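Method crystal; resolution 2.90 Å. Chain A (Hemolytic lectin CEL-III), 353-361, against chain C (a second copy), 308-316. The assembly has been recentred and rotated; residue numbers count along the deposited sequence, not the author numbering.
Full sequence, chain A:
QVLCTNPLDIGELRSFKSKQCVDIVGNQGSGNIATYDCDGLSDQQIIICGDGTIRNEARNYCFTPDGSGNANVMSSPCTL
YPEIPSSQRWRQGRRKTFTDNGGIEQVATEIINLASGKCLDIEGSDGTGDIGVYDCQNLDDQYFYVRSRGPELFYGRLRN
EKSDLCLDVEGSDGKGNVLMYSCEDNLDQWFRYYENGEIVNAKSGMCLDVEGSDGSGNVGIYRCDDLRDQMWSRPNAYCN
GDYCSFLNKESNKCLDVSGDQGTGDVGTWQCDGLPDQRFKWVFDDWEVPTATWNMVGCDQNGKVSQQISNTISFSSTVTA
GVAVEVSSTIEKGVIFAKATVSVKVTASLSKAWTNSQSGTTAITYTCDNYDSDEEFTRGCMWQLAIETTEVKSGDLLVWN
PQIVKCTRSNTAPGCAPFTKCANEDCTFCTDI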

# COMPACT_ATOMS: atom_id res chain seq x y z
N TRP A 353 -21.16 35.07 -6.67
CA TRP A 353 -20.69 34.36 -5.47
C TRP A 353 -21.28 32.97 -5.51
O TRP A 353 -22.51 32.82 -5.49
N THR A 354 -20.43 31.95 -5.59
CA THR A 354 -20.90 30.56 -5.54
C THR A 354 -20.44 29.88 -4.27
O THR A 354 -19.30 30.04 -3.87
N ASN A 355 -21.32 29.13 -3.64
CA ASN A 355 -20.86 28.15 -2.68
C ASN A 355 -21.57 26.82 -2.78
O ASN A 355 -22.74 26.75 -3.13
N SER A 356 -20.82 25.76 -2.49
CA SER A 356 -21.30 24.41 -2.76
C SER A 356 -20.80 23.44 -1.73
O SER A 356 -19.80 23.67 -1.06
N GLN A 357 -21.50 22.34 -1.59
CA GLN A 357 -21.03 21.28 -0.73
C GLN A 357 -21.42 19.93 -1.29
O GLN A 357 -22.51 19.75 -1.82
N SER A 358 -20.51 18.98 -1.19
CA SER A 358 -20.81 17.65 -1.69
C SER A 358 -20.39 16.64 -0.67
O SER A 358 -19.64 16.93 0.25
N GLY A 359 -20.91 15.45 -0.84
CA GLY A 359 -20.55 14.34 0.01
C GLY A 359 -20.40 13.12 -0.88
O GLY A 359 -21.16 12.88 -1.83
N THR A 360 -19.38 12.34 -0.60
CA THR A 360 -19.26 11.10 -1.35
C THR A 360 -18.93 9.88 -0.49
O THR A 360 -18.25 9.99 0.52
N THR A 361 -19.48 8.73 -0.86
CA THR A 361 -19.14 7.47 -0.20
C THR A 361 -18.45 6.56 -1.21
O THR A 361 -18.76 6.62 -2.40
N ILE C 308 -15.59 7.81 3.50
CA ILE C 308 -16.63 8.85 3.52
C ILE C 308 -16.01 10.24 3.43
O ILE C 308 -15.12 10.57 4.22
N SER C 309 -16.47 11.04 2.47
CA SER C 309 -15.87 12.34 2.18
C SER C 309 -16.88 13.47 2.16
O SER C 309 -17.99 13.29 1.63
N ASN C 310 -16.51 14.63 2.70
CA ASN C 310 -17.29 15.85 2.54
C ASN C 310 -16.45 17.01 2.04
O ASN C 310 -15.39 17.29 2.59
N THR C 311 -16.93 17.69 1.01
CA THR C 311 -16.28 18.91 0.53
C THR C 311 -17.18 20.13 0.68
O THR C 311 -18.38 20.05 0.42
N ILE C 312 -16.59 21.25 1.09
CA ILE C 312 -17.26 22.54 1.07
C ILE C 312 -16.39 23.50 0.29
O ILE C 312 -15.20 23.57 0.57
N SER C 313 -16.93 24.22 -0.67
CA SER C 313 -16.14 25.23 -1.40
C SER C 313 -16.88 26.56 -1.62
O SER C 313 -18.11 26.60 -1.73
N PHE C 314 -16.09 27.64 -1.71
CA PHE C 314 -16.59 28.98 -1.97
C PHE C 314 -15.82 29.50 -3.15
O PHE C 314 -14.61 29.36 -3.21
N SER C 315 -16.52 30.08 -4.11
CA SER C 315 -15.87 30.68 -5.24
C SER C 315 -16.49 32.05 -5.57
O SER C 315 -17.66 32.29 -5.26
N SER C 316 -15.72 32.93 -6.22
CA SER C 316 -16.27 34.17 -6.76
C SER C 316 -15.56 34.64 -8.02
O SER C 316 -14.33 34.56 -8.12

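Two copies of the lectin join here edge to edge as antiparallel strands of one intermolecular β-sheet, held mainly by backbone hydrogen bonds, with side chains paired across the seam on its two faces rather than interlocked between the strands. The strands run at 168° with axes 4.7 Å apart at closest approach, and A:Thr354, A:Ser356, A:Ser358 and A:Thr360 each trade two backbone hydrogen bonds with C:Ser315, C:Ser313, C:Thr311 and C:Ser309. A typical pair is A:Ser356 N to C:Ser313 O and C:Ser313 N to A:Ser356 O, both 2.9 Å.

The side chains of these hydrogen-bonded pairs share one face, made entirely of serine and threonine. On it, A:Ser356 and C:Ser313 both adopt p rotamers (38° and 42°), bringing A:Ser356 OG within 3.0 Å of C:Ser313 OG in a hydrogen bond that either hydroxyl could donate. Its neighbours pack by contact: A:Ser358 OG, also p, lies 3.6 Å from CB of C:Thr311, an m rotamer, and A:Thr360 CG2 lies 4.1 Å from C:Ser309 CB. A:Thr354 is m and meets C:Ser315, which is t, with CB to CB at 4.4 Å; A:Thr354 OG1 is hydrogen-bonded elsewhere in the structure.

The other face mixes sizes, from A:Gly359 to A:Trp353 and C:Phe314. C:Phe314 is m, and the end of its side chain comes nearer chain A, so that CD1 sits 3.2 Å from CB of A:Asn355, a p rotamer. A:Gln357 CB touches C:Ile312 CG1 at 4.0 Å, while A:Trp353, m, brings CD1 to 4.4 Å from C:Ser316 CB. Opposite C:Asn310 stands A:Gly359, with no side chain: C:Asn310, an m rotamer, places OD1 4.0 Å from A:Gly359 CA, and an ideal CB on the glycine would come 3.4 Å from that oxygen. The rule to read is small serine and threonine side chains paired on one face, with one hydroxyl-hydroxyl bond, varied sizes paired on the other, and backbone bonds holding the strands together in the observed register.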

# COMPACT_ATOMS: atom_id res chain seq x y z
CB TRP A 353 -21.19 35.02 -4.18
CG TRP A 353 -20.64 36.37 -3.89
CD1 TRP A 353 -19.53 36.65 -3.14
CD2 TRP A 353 -21.17 37.63 -4.32
NE1 TRP A 353 -19.33 38.01 -3.09
CE2 TRP A 353 -20.31 38.64 -3.80
CE3 TRP A 353 -22.26 38.01 -5.11
CZ2 TRP A 353 -20.53 40.00 -4.04
CZ3 TRP A 353 -22.47 39.35 -5.34
CH2 TRP A 353 -21.60 40.33 -4.81
CB THR A 354 -20.35 29.71 -6.70
OG1 THR A 354 -20.54 30.40 -7.94
CG2 THR A 354 -21.06 28.37 -6.78
CB ASN A 355 -20.82 28.68 -1.25
CG ASN A 355 -22.15 29.22 -0.78
OD1 ASN A 355 -23.16 28.52 -0.81
ND2 ASN A 355 -22.14 30.47 -0.32
CB SER A 356 -20.84 23.94 -4.14
OG SER A 356 -19.54 24.41 -4.42
CB GLN A 357 -21.56 21.45 0.68
CG GLN A 357 -23.00 21.91 0.73
CD GLN A 357 -23.58 21.81 2.12
OE1 GLN A 357 -22.89 21.40 3.07
NE2 GLN A 357 -24.85 22.17 2.26
CB SER A 358 -20.07 17.39 -2.99
OG SER A 358 -18.68 17.43 -2.76
CB THR A 360 -18.36 11.23 -2.60
OG1 THR A 360 -17.54 10.07 -2.66
CG2 THR A 360 -17.49 12.50 -2.57
CB THR A 361 -20.36 6.71 0.32
OG1 THR A 361 -21.10 6.22 -0.79
CG2 THR A 361 -21.26 7.62 1.15
CB ILE C 308 -17.46 8.70 4.79
CG1 ILE C 308 -18.08 7.31 4.79
CG2 ILE C 308 -18.55 9.75 4.86
CD1 ILE C 308 -18.71 6.92 6.11
CB SER C 309 -15.22 12.29 0.81
OG SER C 309 -14.12 11.42 0.83
CB ASN C 310 -17.95 16.22 3.85
CG ASN C 310 -19.09 15.29 4.21
OD1 ASN C 310 -20.25 15.52 3.86
ND2 ASN C 310 -18.77 14.22 4.91
CB THR C 311 -15.89 18.77 -0.94
OG1 THR C 311 -14.94 17.73 -1.07
CG2 THR C 311 -15.26 20.04 -1.45
CB ILE C 312 -17.43 23.06 2.51
CG1 ILE C 312 -18.54 22.30 3.21
CG2 ILE C 312 -17.79 24.52 2.51
CD1 ILE C 312 -18.51 22.46 4.70
CB SER C 313 -15.68 24.69 -2.72
OG SER C 313 -16.73 23.97 -3.33
CB PHE C 314 -16.36 29.88 -0.74
CG PHE C 314 -17.18 29.49 0.46
CD1 PHE C 314 -18.52 29.91 0.60
CD2 PHE C 314 -16.65 28.65 1.45
CE1 PHE C 314 -19.30 29.52 1.71
CE2 PHE C 314 -17.42 28.26 2.57
CZ PHE C 314 -18.74 28.70 2.70
CB SER C 315 -15.98 29.75 -6.43
OG SER C 315 -15.26 30.28 -7.52
CB SER C 316 -16.23 35.27 -5.70
OG SER C 316 -14.92 35.81 -5.60